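PDB 2QZU: putative sulfatase yidJ from Bacteroides fragilis, which probably hydrolyses sulfate esters as a calcium-dependent arylsulfatase of the sulfatase family, within the wider alkaline phosphatase clan. Local coordinates for residues A[40-45]-A[49-54]; A[86-91]-A[466-471]; A[137-142]-A[188-193]; A[123-128]-A[369-374]; A[328-333]-A[444-449]. All coordinates share one frame; numbering follows the deposited sequence.

Contact 1 (A[40-45]-A[49-54])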
# COMPACT_ATOMS: atom_id res chain seq x y z
N GLY A 40 22.10 -1.04 10.53
CA GLY A 40 23.05 -0.88 11.61
C GLY A 40 23.34 0.55 12.05
O GLY A 40 23.48 0.82 13.24
N ASP A 41 23.43 1.48 11.10
CA ASP A 41 23.73 2.86 11.47
C ASP A 41 22.52 3.65 11.96
O ASP A 41 22.66 4.81 12.36
CB ASP A 41 24.38 3.62 10.30
CG ASP A 41 25.78 3.12 9.99
OD1 ASP A 41 26.43 2.59 10.92
OD2 ASP A 41 26.24 3.27 8.84
N ALA A 42 21.35 3.04 11.95
CA ALA A 42 20.14 3.72 12.40
C ALA A 42 19.94 3.57 13.91
O ALA A 42 18.87 3.22 14.37
CB ALA A 42 18.92 3.18 11.66
N ILE A 43 21.01 3.84 14.66
CA ILE A 43 20.98 3.78 16.11
C ILE A 43 21.47 5.16 16.55
O ILE A 43 22.52 5.62 16.10
CB ILE A 43 21.92 2.70 16.68
CG1 ILE A 43 21.48 1.31 16.20
CG2 ILE A 43 21.91 2.74 18.20
CD1 ILE A 43 22.43 0.19 16.62
N GLY A 44 20.71 5.81 17.42
CA GLY A 44 21.07 7.14 17.88
C GLY A 44 22.47 7.33 18.44
O GLY A 44 23.16 8.28 18.06
N CYS A 45 22.89 6.44 19.33
CA CYS A 45 24.21 6.56 19.95
C CYS A 45 25.39 6.42 18.99
O CYS A 45 26.52 6.75 19.36
CB CYS A 45 24.34 5.55 21.10
SG CYS A 45 24.19 3.82 20.63
N GLU A 49 23.07 9.25 12.22
CA GLU A 49 21.74 9.66 11.76
C GLU A 49 20.91 10.19 12.92
O GLU A 49 21.07 9.75 14.06
CB GLU A 49 21.04 8.46 11.10
CG GLU A 49 21.86 7.83 9.99
CD GLU A 49 21.17 6.65 9.32
OE1 GLU A 49 21.86 5.91 8.59
OE2 GLU A 49 19.95 6.47 9.51
N PRO A 50 20.02 11.15 12.64
CA PRO A 50 19.17 11.74 13.68
C PRO A 50 17.95 10.92 14.07
O PRO A 50 16.85 11.46 14.24
CB PRO A 50 18.79 13.09 13.08
CG PRO A 50 18.60 12.74 11.65
CD PRO A 50 19.79 11.82 11.34
N VAL A 51 18.13 9.61 14.20
CA VAL A 51 17.02 8.76 14.60
C VAL A 51 17.06 8.62 16.12
O VAL A 51 18.14 8.52 16.71
CB VAL A 51 17.11 7.36 13.92
CG1 VAL A 51 18.40 6.66 14.32
CG2 VAL A 51 15.89 6.53 14.29
N LYS A 52 15.89 8.65 16.75
CA LYS A 52 15.80 8.55 18.20
C LYS A 52 15.56 7.14 18.69
O LYS A 52 14.53 6.53 18.39
CB LYS A 52 14.69 9.47 18.71
CG LYS A 52 14.91 10.94 18.37
CD LYS A 52 13.78 11.81 18.86
CE LYS A 52 14.03 13.27 18.53
NZ LYS A 52 15.28 13.78 19.17
N THR A 53 16.52 6.61 19.45
CA THR A 53 16.45 5.27 20.01
C THR A 53 16.97 5.33 21.45
O THR A 53 17.99 4.72 21.78
CB THR A 53 17.32 4.27 19.21
OG1 THR A 53 18.69 4.70 19.21
CG2 THR A 53 16.83 4.17 17.77
N PRO A 54 16.27 6.06 22.32
CA PRO A 54 16.73 6.17 23.71
C PRO A 54 16.87 4.85 24.48
O PRO A 54 17.78 4.71 25.30
CB PRO A 54 15.70 7.11 24.34
CG PRO A 54 14.45 6.83 23.55
CD PRO A 54 14.98 6.75 22.13
O HOH W 1 23.30 6.93 13.84
O HOH W 2 22.80 10.11 16.07
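Gly44 and Thr53 draw together the two arms of the long connection that leads from strand 29-35 of the central sheet to helix 54-61, in the alkaline-phosphatase-like fold of a sulfatase. Gly44 N donates to Thr53 OG1 at 2.9 Å, with an angle of 154° at the hydrogen. The hydroxyl faces this N-H because it lies between the backbone N and the carbonyl carbon of its own residue (chi1 59°). Thr53 holds the N-cap position of helix 54-61, yet its side chain caps nothing; OG1 has Asp57 as a further partner, and the same carboxylate oxygen also takes the N-H of Cys45. On the other arm, Ala42 centres an inverse gamma turn closed by a weak bond from Ile43 N to Asp41 O. The turn brings Ala42 O to 3.5 Å from Val51 CG1. Beside it, the extended chain of Glu49 runs past Asp41, OE1 lying 3.8 Å from Asp41 CB. Two waters complete the join: one donates to Asp41 O and Ile43 O and accepts from Glu49 N, while the other donates to both Gly44 O and Glu49 O. The acidic ends turn to other partners, Glu49 to Arg39 and Tyr280, and Asp41 to Arg335. Helix 267-299 borders the contact, with Ala42 and Thr53 both packing on its Ile283.

Contact 2 (A[86-91]-A[466-471])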
# COMPACT_ATOMS: atom_id res chain seq x y z
N GLY A 86 23.21 -22.30 12.18
CA GLY A 86 24.64 -22.04 12.33
C GLY A 86 25.40 -22.51 11.10
O GLY A 86 26.62 -22.69 11.14
N MSE A 87 24.69 -22.70 9.99
CA MSE A 87 25.29 -23.14 8.74
C MSE A 87 25.12 -22.08 7.67
O MSE A 87 24.17 -21.30 7.71
CB MSE A 87 24.65 -24.45 8.26
CG MSE A 87 24.76 -25.60 9.25
SE MSE A 87 23.96 -27.24 8.58
CE MSE A 87 22.31 -27.24 9.59
N TYR A 88 26.03 -22.05 6.70
CA TYR A 88 25.90 -21.09 5.63
C TYR A 88 24.73 -21.57 4.74
O TYR A 88 24.29 -22.71 4.88
CB TYR A 88 27.26 -20.93 4.94
CG TYR A 88 28.23 -20.24 5.89
CD1 TYR A 88 28.07 -18.88 6.21
CD2 TYR A 88 29.23 -20.95 6.57
CE1 TYR A 88 28.86 -18.26 7.17
CE2 TYR A 88 30.03 -20.33 7.54
CZ TYR A 88 29.84 -18.98 7.83
OH TYR A 88 30.61 -18.37 8.81
N PRO A 89 24.20 -20.72 3.84
CA PRO A 89 23.06 -21.10 3.00
C PRO A 89 22.94 -22.47 2.34
O PRO A 89 21.88 -23.09 2.41
CB PRO A 89 22.97 -19.94 1.99
CG PRO A 89 24.34 -19.40 1.94
CD PRO A 89 24.80 -19.46 3.37
N ILE A 90 24.00 -22.96 1.70
CA ILE A 90 23.90 -24.27 1.06
C ILE A 90 23.55 -25.35 2.08
O ILE A 90 22.68 -26.19 1.84
CB ILE A 90 25.22 -24.64 0.34
CG1 ILE A 90 25.59 -23.54 -0.65
CG2 ILE A 90 25.06 -25.98 -0.38
CD1 ILE A 90 24.49 -23.23 -1.66
N GLY A 91 24.22 -25.30 3.23
CA GLY A 91 23.98 -26.28 4.28
C GLY A 91 22.66 -26.10 5.01
O GLY A 91 22.02 -27.08 5.38
N LYS A 466 38.00 -18.84 -2.71
CA LYS A 466 37.98 -20.25 -3.08
C LYS A 466 38.21 -21.13 -1.86
O LYS A 466 37.52 -22.13 -1.66
CB LYS A 466 39.03 -20.53 -4.15
CG LYS A 466 38.91 -21.91 -4.79
CD LYS A 466 39.96 -22.09 -5.89
CE LYS A 466 39.94 -23.49 -6.46
NZ LYS A 466 38.68 -23.81 -7.19
N THR A 467 39.20 -20.76 -1.05
CA THR A 467 39.52 -21.52 0.16
C THR A 467 38.31 -21.54 1.10
O THR A 467 38.00 -22.56 1.70
CB THR A 467 40.73 -20.92 0.89
OG1 THR A 467 41.87 -20.95 0.03
CG2 THR A 467 41.04 -21.71 2.16
N TRP A 468 37.64 -20.39 1.21
CA TRP A 468 36.46 -20.27 2.06
C TRP A 468 35.33 -21.16 1.56
O TRP A 468 34.69 -21.87 2.34
CB TRP A 468 35.97 -18.81 2.10
CG TRP A 468 34.62 -18.67 2.75
CD1 TRP A 468 33.41 -18.57 2.13
CD2 TRP A 468 34.35 -18.69 4.16
NE1 TRP A 468 32.40 -18.55 3.06
CE2 TRP A 468 32.94 -18.62 4.31
CE3 TRP A 468 35.15 -18.77 5.30
CZ2 TRP A 468 32.33 -18.62 5.57
CZ3 TRP A 468 34.54 -18.78 6.55
CH2 TRP A 468 33.14 -18.70 6.67
N LEU A 469 35.08 -21.13 0.26
CA LEU A 469 34.01 -21.94 -0.30
C LEU A 469 34.31 -23.44 -0.17
O LEU A 469 33.40 -24.24 0.05
CB LEU A 469 33.77 -21.54 -1.76
CG LEU A 469 33.33 -20.08 -1.91
CD1 LEU A 469 33.31 -19.67 -3.38
CD2 LEU A 469 31.94 -19.89 -1.30
N GLU A 470 35.58 -23.82 -0.28
CA GLU A 470 35.95 -25.23 -0.14
C GLU A 470 35.75 -25.68 1.32
O GLU A 470 35.25 -26.77 1.59
CB GLU A 470 37.41 -25.45 -0.57
CG GLU A 470 37.65 -25.17 -2.06
CD GLU A 470 39.10 -25.33 -2.48
OE1 GLU A 470 39.98 -24.69 -1.87
OE2 GLU A 470 39.36 -26.10 -3.43
N LYS A 471 36.13 -24.81 2.25
CA LYS A 471 36.01 -25.09 3.68
C LYS A 471 34.56 -25.30 4.09
O LYS A 471 34.26 -26.13 4.95
CB LYS A 471 36.60 -23.92 4.47
CG LYS A 471 36.61 -24.10 5.98
CD LYS A 471 37.33 -22.93 6.65
CE LYS A 471 37.42 -23.09 8.16
NZ LYS A 471 36.09 -23.03 8.82
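One face of the Tyr88 ring receives the edge of the Trp468 indole, whose CZ2 stands 3.3 Å above the tyrosine plane, displaced from the ring centre toward the rim. This is an offset edge-to-face (T-shaped) pair: the centroids of the phenol and of the six-membered indole ring are 5.0 Å apart, and the planes meet at 75°. Relative to the tryptophan, the phenol lies at the edge, with Tyr88 OH near the indole plane and 3.3 Å from Trp468 CH2. The closest carbon approach is Trp468 CZ2 to Tyr88 CZ, 3.4 Å, so the indole rim bears on the hydroxyl half of the phenol. Tyr88 occupies the N-cap position of the short helix 89-92, which follows helix 76-85, while Trp468 belongs to the last helix, 455-471. The pair thus joins the region of the large mixed sheet to the C-terminal helix that accompanies the four-stranded antiparallel sheet, an arrangement familiar from other sulfatases. Trp468 spans the gap because its CG is anti to the backbone N (chi1 170°), which carries the indole out from the helix. Pro400 of strand 399-404 touches both aromatic side chains. Two residues farther along that strand, Tyr402 OH is hydrogen-bonded to Trp468 NE1, fixing the pyrrole end of the indole while its benzo end rests against Tyr88.

Contact 3 (A[137-142]-A[188-193])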
# COMPACT_ATOMS: atom_id res chain seq x y z
N ALA A 137 7.94 -23.42 4.30
CA ALA A 137 7.47 -23.30 2.92
C ALA A 137 5.95 -23.44 2.86
O ALA A 137 5.38 -24.40 3.38
CB ALA A 137 8.12 -24.39 2.05
N PRO A 138 5.26 -22.47 2.24
CA PRO A 138 3.80 -22.57 2.17
C PRO A 138 3.36 -23.72 1.26
O PRO A 138 4.09 -24.10 0.34
CB PRO A 138 3.38 -21.21 1.60
CG PRO A 138 4.52 -20.29 1.97
CD PRO A 138 5.72 -21.17 1.72
N TYR A 139 2.19 -24.29 1.53
CA TYR A 139 1.67 -25.38 0.71
C TYR A 139 0.15 -25.22 0.58
O TYR A 139 -0.49 -24.63 1.45
CB TYR A 139 2.05 -26.74 1.31
CG TYR A 139 1.30 -27.11 2.58
CD1 TYR A 139 0.02 -27.65 2.51
CD2 TYR A 139 1.89 -26.94 3.83
CE1 TYR A 139 -0.67 -28.00 3.66
CE2 TYR A 139 1.21 -27.29 4.99
CZ TYR A 139 -0.07 -27.82 4.90
OH TYR A 139 -0.76 -28.17 6.03
N LYS A 140 -0.42 -25.74 -0.51
CA LYS A 140 -1.86 -25.62 -0.75
C LYS A 140 -2.72 -26.61 0.04
O LYS A 140 -2.32 -27.75 0.26
CB LYS A 140 -2.14 -25.80 -2.25
CG LYS A 140 -1.51 -24.76 -3.15
CD LYS A 140 -1.94 -24.95 -4.59
CE LYS A 140 -1.37 -23.86 -5.49
NZ LYS A 140 -1.85 -24.02 -6.90
N PRO A 141 -3.91 -26.17 0.49
CA PRO A 141 -4.46 -24.82 0.30
C PRO A 141 -3.80 -23.85 1.28
O PRO A 141 -3.68 -24.15 2.47
CB PRO A 141 -5.95 -25.03 0.58
CG PRO A 141 -5.94 -26.11 1.63
CD PRO A 141 -4.91 -27.07 1.08
N TYR A 142 -3.39 -22.69 0.78
CA TYR A 142 -2.71 -21.70 1.61
C TYR A 142 -3.61 -21.11 2.70
O TYR A 142 -4.81 -20.96 2.50
CB TYR A 142 -2.17 -20.57 0.73
CG TYR A 142 -1.28 -21.03 -0.41
CD1 TYR A 142 -0.15 -21.80 -0.15
CD2 TYR A 142 -1.57 -20.70 -1.73
CE1 TYR A 142 0.68 -22.23 -1.19
CE2 TYR A 142 -0.75 -21.12 -2.78
CZ TYR A 142 0.37 -21.89 -2.50
OH TYR A 142 1.19 -22.32 -3.52
N ALA A 188 -3.18 -23.51 18.63
CA ALA A 188 -4.09 -23.22 17.53
C ALA A 188 -3.80 -24.06 16.28
O ALA A 188 -2.64 -24.23 15.89
CB ALA A 188 -4.03 -21.74 17.17
N PRO A 189 -4.85 -24.62 15.65
CA PRO A 189 -4.59 -25.40 14.44
C PRO A 189 -4.25 -24.46 13.28
O PRO A 189 -4.40 -23.24 13.39
CB PRO A 189 -5.91 -26.16 14.24
CG PRO A 189 -6.93 -25.27 14.86
CD PRO A 189 -6.24 -24.79 16.11
N ARG A 190 -3.80 -25.04 12.18
CA ARG A 190 -3.39 -24.29 11.00
C ARG A 190 -4.30 -23.17 10.52
O ARG A 190 -3.83 -22.09 10.16
CB ARG A 190 -3.12 -25.26 9.84
CG ARG A 190 -2.59 -24.61 8.56
CD ARG A 190 -2.06 -25.67 7.59
NE ARG A 190 -1.41 -25.09 6.43
CZ ARG A 190 -2.00 -24.86 5.26
NH1 ARG A 190 -3.28 -25.17 5.08
NH2 ARG A 190 -1.31 -24.33 4.26
N ASP A 191 -5.61 -23.41 10.51
CA ASP A 191 -6.54 -22.38 10.04
C ASP A 191 -7.19 -21.56 11.14
O ASP A 191 -8.17 -20.85 10.90
CB ASP A 191 -7.61 -23.02 9.16
CG ASP A 191 -7.03 -23.69 7.92
OD1 ASP A 191 -6.36 -23.00 7.13
OD2 ASP A 191 -7.25 -24.91 7.74
N SER A 192 -6.63 -21.62 12.35
CA SER A 192 -7.17 -20.89 13.48
C SER A 192 -6.28 -19.78 14.03
O SER A 192 -6.19 -19.59 15.25
CB SER A 192 -7.54 -21.86 14.60
OG SER A 192 -8.63 -22.68 14.21
N PHE A 193 -5.62 -19.05 13.14
CA PHE A 193 -4.79 -17.93 13.57
C PHE A 193 -5.77 -16.82 13.95
O PHE A 193 -6.95 -16.90 13.61
CB PHE A 193 -3.88 -17.45 12.43
CG PHE A 193 -4.59 -17.26 11.11
CD1 PHE A 193 -4.77 -18.32 10.24
CD2 PHE A 193 -5.09 -16.01 10.76
CE1 PHE A 193 -5.43 -18.15 9.03
CE2 PHE A 193 -5.76 -15.82 9.55
CZ PHE A 193 -5.93 -16.90 8.68
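The guanidinium of Arg190 lies flat over the ring of Tyr139, the two planes only 16° from parallel and their centres 4.0 Å apart. This stacked cation-pi pair closes a surface contact between two irregular loops of the sulfatase domain: residues 137-142, on the way from strand 126-130 to strand 168-172, and residues 188-193, within the connection of the small two-stranded sheet 182-183/194-195. Each side chain reaches out from its own loop toward the other. Arg190 is the second residue of a type I turn running from Pro189 to Ser192, and its chain leaves the turn extended from CG to NE, with CG anti to the backbone N (chi1 -176°). Tyr139 instead sets CG between its own N and carbonyl carbon, which lays the ring beneath the arginine head. NH2 comes to rest over the middle of the ring, whereas NE is displaced toward the phenol end, 3.4 Å from Tyr139 CZ. Although Tyr139 OH and Arg190 NE are near each other, the angle is too poor for a hydrogen bond; NE forms a salt bridge with Glu156 instead. The other oxygen of that carboxylate accepts from the backbone N of Tyr139, so Glu156 ties both stacking partners. With its face against the ring, the guanidinium presents its outer edge to the residue that follows a cis peptide bond. Pro141 O accepts there from both terminal nitrogens, NH1 at 2.8 Å nearly in line with the carbonyl bond, and NH2 at 3.0 Å from above the carbonyl plane.

Contact 4 (A[123-128]-A[369-374])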
# COMPACT_ATOMS: atom_id res chain seq x y z
N GLN A 123 18.79 -28.76 27.25
CA GLN A 123 19.50 -28.41 28.47
C GLN A 123 18.56 -27.94 29.58
O GLN A 123 19.01 -27.37 30.57
CB GLN A 123 20.57 -27.35 28.19
CG GLN A 123 21.63 -27.80 27.19
CD GLN A 123 22.27 -29.13 27.54
OE1 GLN A 123 22.71 -29.35 28.67
NE2 GLN A 123 22.32 -30.04 26.57
N GLY A 124 17.26 -28.16 29.40
CA GLY A 124 16.29 -27.79 30.42
C GLY A 124 15.75 -26.38 30.44
O GLY A 124 15.14 -25.96 31.42
N TYR A 125 15.97 -25.63 29.36
CA TYR A 125 15.50 -24.25 29.29
C TYR A 125 14.02 -24.16 28.94
O TYR A 125 13.50 -24.98 28.18
CB TYR A 125 16.29 -23.47 28.23
CG TYR A 125 17.58 -22.88 28.71
CD1 TYR A 125 18.58 -23.69 29.26
CD2 TYR A 125 17.82 -21.51 28.61
CE1 TYR A 125 19.79 -23.14 29.70
CE2 TYR A 125 19.02 -20.95 29.04
CZ TYR A 125 20.00 -21.77 29.58
OH TYR A 125 21.17 -21.21 30.01
N ASN A 126 13.36 -23.15 29.50
CA ASN A 126 11.95 -22.88 29.21
C ASN A 126 12.10 -22.08 27.91
O ASN A 126 12.82 -21.09 27.89
CB ASN A 126 11.35 -22.01 30.30
CG ASN A 126 9.99 -22.48 30.76
OD1 ASN A 126 9.12 -22.78 29.94
ND2 ASN A 126 9.79 -22.55 32.07
N MSE A 127 11.43 -22.51 26.85
CA MSE A 127 11.56 -21.84 25.54
C MSE A 127 10.33 -21.09 25.02
O MSE A 127 9.21 -21.56 25.12
CB MSE A 127 11.95 -22.88 24.49
CG MSE A 127 13.12 -23.77 24.87
SE MSE A 127 14.79 -22.82 25.00
CE MSE A 127 15.00 -22.30 23.14
N GLY A 128 10.57 -19.92 24.42
CA GLY A 128 9.48 -19.13 23.87
C GLY A 128 9.88 -18.36 22.62
O GLY A 128 11.00 -17.87 22.51
N MSE A 369 27.05 -19.15 27.04
CA MSE A 369 26.10 -19.66 28.02
C MSE A 369 26.56 -20.90 28.79
O MSE A 369 25.89 -21.33 29.72
CB MSE A 369 24.77 -19.95 27.32
CG MSE A 369 24.08 -18.69 26.84
SE MSE A 369 22.62 -19.00 25.63
CE MSE A 369 22.51 -17.20 24.92
N GLY A 370 27.71 -21.45 28.40
CA GLY A 370 28.23 -22.63 29.07
C GLY A 370 27.92 -23.94 28.38
O GLY A 370 28.05 -25.01 28.98
N PHE A 371 27.52 -23.88 27.11
CA PHE A 371 27.17 -25.08 26.36
C PHE A 371 28.03 -25.29 25.11
O PHE A 371 27.54 -25.77 24.09
CB PHE A 371 25.69 -25.04 25.99
CG PHE A 371 24.76 -24.97 27.17
CD1 PHE A 371 24.73 -25.99 28.12
CD2 PHE A 371 23.94 -23.86 27.37
CE1 PHE A 371 23.90 -25.91 29.24
CE2 PHE A 371 23.11 -23.77 28.48
CZ PHE A 371 23.09 -24.80 29.42
N SER A 372 29.30 -24.94 25.20
CA SER A 372 30.21 -25.09 24.07
C SER A 372 30.26 -26.53 23.55
O SER A 372 30.29 -26.77 22.34
CB SER A 372 31.62 -24.64 24.48
OG SER A 372 32.50 -24.64 23.38
N LYS A 373 30.24 -27.50 24.47
CA LYS A 373 30.30 -28.91 24.08
C LYS A 373 29.05 -29.38 23.33
O LYS A 373 29.07 -30.43 22.68
CB LYS A 373 30.51 -29.79 25.31
CG LYS A 373 29.30 -29.88 26.23
CD LYS A 373 29.64 -30.47 27.59
CE LYS A 373 29.79 -31.98 27.55
NZ LYS A 373 28.50 -32.66 27.24
N GLU A 374 27.97 -28.60 23.40
CA GLU A 374 26.72 -28.96 22.74
C GLU A 374 26.58 -28.44 21.31
O GLU A 374 25.59 -28.74 20.65
CB GLU A 374 25.52 -28.48 23.56
CG GLU A 374 25.49 -28.95 25.01
CD GLU A 374 25.58 -30.45 25.15
OE1 GLU A 374 24.83 -31.16 24.44
OE2 GLU A 374 26.39 -30.93 25.97
O HOH W 3 22.16 -30.85 23.60
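Tyr125 OH, hydrogen-bonded to Pro28 O and to Thr27 OG1, also lies at the edge of the Phe371 ring, near its plane and 3.6 Å from CE2. Each of these aromatic residues comes directly after a glycine of positive phi that ends a helix in a Schellman motif: Gly124 after helix 116-122, and Gly370 after helix 361-368. The contact therefore joins two helix C-termini on the sulfatase domain, just where the first of them turns into strand 126-130 of the central sheet. The two rings meet with their planes at 76°. Their nearest carbons are Tyr125 CE1 and Phe371 CE2, 3.6 Å apart. A face of the phenylalanine is taken by Gln123, whose CG makes a CH-pi contact 3.9 Å from the Phe371 ring centroid. Gln123 runs alongside the ring, pointing the other way, and bends at chi2 (-52°), which turns NE2 toward Glu374 while OE1 stays near Phe371 CE1. Leu120, on helix 116-122, also touches Phe371. Beyond the ring the chemistry becomes polar. Glu374 OE2 forms a salt bridge with the adjacent Lys373, NZ to OE2 being 3.0 Å. Its other oxygen is not bonded directly to the amide, the angle being poor; a water links them instead, donating to Glu374 OE1 at 2.8 Å and accepting a weak bond from Gln123 NE2 at 3.1 Å.

Contact 5 (A[328-333]-A[444-449])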
# COMPACT_ATOMS: atom_id res chain seq x y z
N ILE A 328 21.82 -7.62 -1.31
CA ILE A 328 22.98 -7.15 -2.05
C ILE A 328 24.14 -6.85 -1.11
O ILE A 328 23.95 -6.64 0.09
CB ILE A 328 22.61 -5.89 -2.87
CG1 ILE A 328 23.74 -5.54 -3.83
CG2 ILE A 328 22.31 -4.72 -1.94
CD1 ILE A 328 23.92 -6.53 -4.96
N PHE A 329 25.35 -6.81 -1.66
CA PHE A 329 26.56 -6.60 -0.87
C PHE A 329 26.85 -5.21 -0.31
O PHE A 329 27.75 -5.06 0.51
CB PHE A 329 27.76 -7.08 -1.67
CG PHE A 329 27.75 -6.62 -3.10
CD1 PHE A 329 27.47 -7.52 -4.12
CD2 PHE A 329 27.96 -5.28 -3.41
CE1 PHE A 329 27.41 -7.08 -5.45
CE2 PHE A 329 27.90 -4.83 -4.72
CZ PHE A 329 27.62 -5.74 -5.75
N TYR A 330 26.10 -4.21 -0.73
CA TYR A 330 26.32 -2.85 -0.23
C TYR A 330 26.16 -2.75 1.28
O TYR A 330 25.33 -3.45 1.88
CB TYR A 330 25.36 -1.87 -0.93
CG TYR A 330 25.69 -1.64 -2.39
CD1 TYR A 330 26.93 -1.12 -2.77
CD2 TYR A 330 24.77 -1.93 -3.39
CE1 TYR A 330 27.24 -0.89 -4.11
CE2 TYR A 330 25.06 -1.71 -4.73
CZ TYR A 330 26.31 -1.19 -5.08
OH TYR A 330 26.62 -0.98 -6.41
N GLU A 331 26.96 -1.88 1.90
CA GLU A 331 26.93 -1.68 3.34
C GLU A 331 25.54 -1.43 3.94
O GLU A 331 25.22 -1.99 4.99
CB GLU A 331 27.85 -0.52 3.73
CG GLU A 331 29.33 -0.81 3.63
CD GLU A 331 29.77 -1.90 4.58
OE1 GLU A 331 29.91 -3.05 4.13
OE2 GLU A 331 29.96 -1.60 5.78
N GLU A 332 24.73 -0.59 3.30
CA GLU A 332 23.40 -0.29 3.85
C GLU A 332 22.51 -1.53 3.92
O GLU A 332 21.53 -1.56 4.67
CB GLU A 332 22.70 0.80 3.02
CG GLU A 332 22.35 0.38 1.60
CD GLU A 332 23.45 0.70 0.60
OE1 GLU A 332 24.62 0.84 1.01
OE2 GLU A 332 23.14 0.79 -0.60
N SER A 333 22.87 -2.55 3.15
CA SER A 333 22.15 -3.81 3.11
C SER A 333 22.72 -4.83 4.11
O SER A 333 21.98 -5.49 4.84
CB SER A 333 22.20 -4.38 1.68
OG SER A 333 21.70 -5.70 1.63
N PRO A 444 33.99 4.94 1.07
CA PRO A 444 33.02 4.42 2.04
C PRO A 444 31.60 4.17 1.52
O PRO A 444 30.91 3.28 2.02
CB PRO A 444 33.06 5.45 3.16
CG PRO A 444 33.38 6.73 2.43
CD PRO A 444 34.46 6.28 1.47
N HIS A 445 31.18 4.94 0.53
CA HIS A 445 29.84 4.78 -0.02
C HIS A 445 29.81 3.84 -1.22
O HIS A 445 28.82 3.77 -1.95
CB HIS A 445 29.25 6.14 -0.36
CG HIS A 445 29.22 7.08 0.80
ND1 HIS A 445 28.46 6.84 1.93
CD2 HIS A 445 29.90 8.23 1.05
CE1 HIS A 445 28.68 7.79 2.82
NE2 HIS A 445 29.55 8.64 2.31
N GLU A 446 30.92 3.13 -1.41
CA GLU A 446 31.07 2.15 -2.48
C GLU A 446 30.53 2.58 -3.84
O GLU A 446 29.56 2.01 -4.35
CB GLU A 446 30.41 0.84 -2.03
CG GLU A 446 30.99 0.34 -0.71
CD GLU A 446 30.26 -0.87 -0.16
OE1 GLU A 446 30.94 -1.86 0.20
OE2 GLU A 446 29.02 -0.83 -0.06
N MSE A 447 31.18 3.58 -4.42
CA MSE A 447 30.79 4.12 -5.72
C MSE A 447 31.75 3.71 -6.83
O MSE A 447 31.42 3.82 -8.01
CB MSE A 447 30.75 5.65 -5.65
CG MSE A 447 29.89 6.22 -4.55
SE MSE A 447 28.03 5.76 -4.77
CE MSE A 447 27.62 6.88 -6.31
N ASN A 448 32.95 3.25 -6.46
CA ASN A 448 33.96 2.89 -7.45
C ASN A 448 34.37 1.42 -7.41
O ASN A 448 35.06 1.00 -6.48
CB ASN A 448 35.22 3.74 -7.23
CG ASN A 448 36.17 3.70 -8.42
OD1 ASN A 448 37.29 4.20 -8.34
ND2 ASN A 448 35.72 3.13 -9.53
N ASN A 449 33.95 0.66 -8.41
CA ASN A 449 34.34 -0.74 -8.48
C ASN A 449 35.76 -0.68 -9.03
O ASN A 449 35.96 -0.36 -10.20
CB ASN A 449 33.45 -1.53 -9.44
CG ASN A 449 33.89 -2.97 -9.59
OD1 ASN A 449 34.84 -3.41 -8.95
ND2 ASN A 449 33.20 -3.72 -10.45
O HOH W 4 28.55 1.11 -6.81
O HOH W 5 29.99 -3.80 1.63
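This is a polar contact at the start of a helix: Glu446, from the loop between strand 431-439 and helix 455-471, reaches the backbone of Glu331 in the first turn of helix 331-334. It joins the region of the large mixed sheet to the four-stranded antiparallel sheet. Glu331 N donates to Glu446 OE2 at 3.0 Å, with 162° at the hydrogen, meeting the oxygen on its syn side and 23° out of the carboxylate plane. The extended side chain of Glu446 (chi2 174°) passes the phenol of Tyr330 in the reverse sense, and OE2 lies at the ring edge, 3.4 Å from Tyr330 CD1. Farther along the ring, a water connects Tyr330 OH with Glu446 O, and His321 stacks on the tyrosine. The carboxylates of Glu331 and Glu446 stand nearly perpendicular, their OE1 atoms 4.2 Å apart, and a second water lies between them, 2.6 Å from Glu331 OE1 and from Glu446 OE1. Glu331 OE2 has its own salt bridge with Arg417. A buried carboxylate beside the N-terminal end of a helix would be favoured by the helix dipole and by this N-H, while the neighbouring acid, partly offset by Arg417, would tend to raise its proton affinity.

Overall arrangement
None of the five contacts lies at the very centre of the chain. Contact 3 is a surface contact, and the others are partly buried. Contacts 1, 3 and 4 stay in the region of the large mixed sheet, whereas contacts 2 and 5, about 23 Å apart between centres, join it to the C-terminal antiparallel sheet and its helix. Of these two, one relies on aromatic rings and the other on a carboxylate and water. Contact 3 rests on an arginine stacked on a tyrosine; contact 4 mixes rings with a water bridge, and contact 1 combines a threonine hydroxyl bonded to a backbone N-H with two bridging waters. Contacts 4 and 5, on opposite sides of the chain's centre, cross along the sequence.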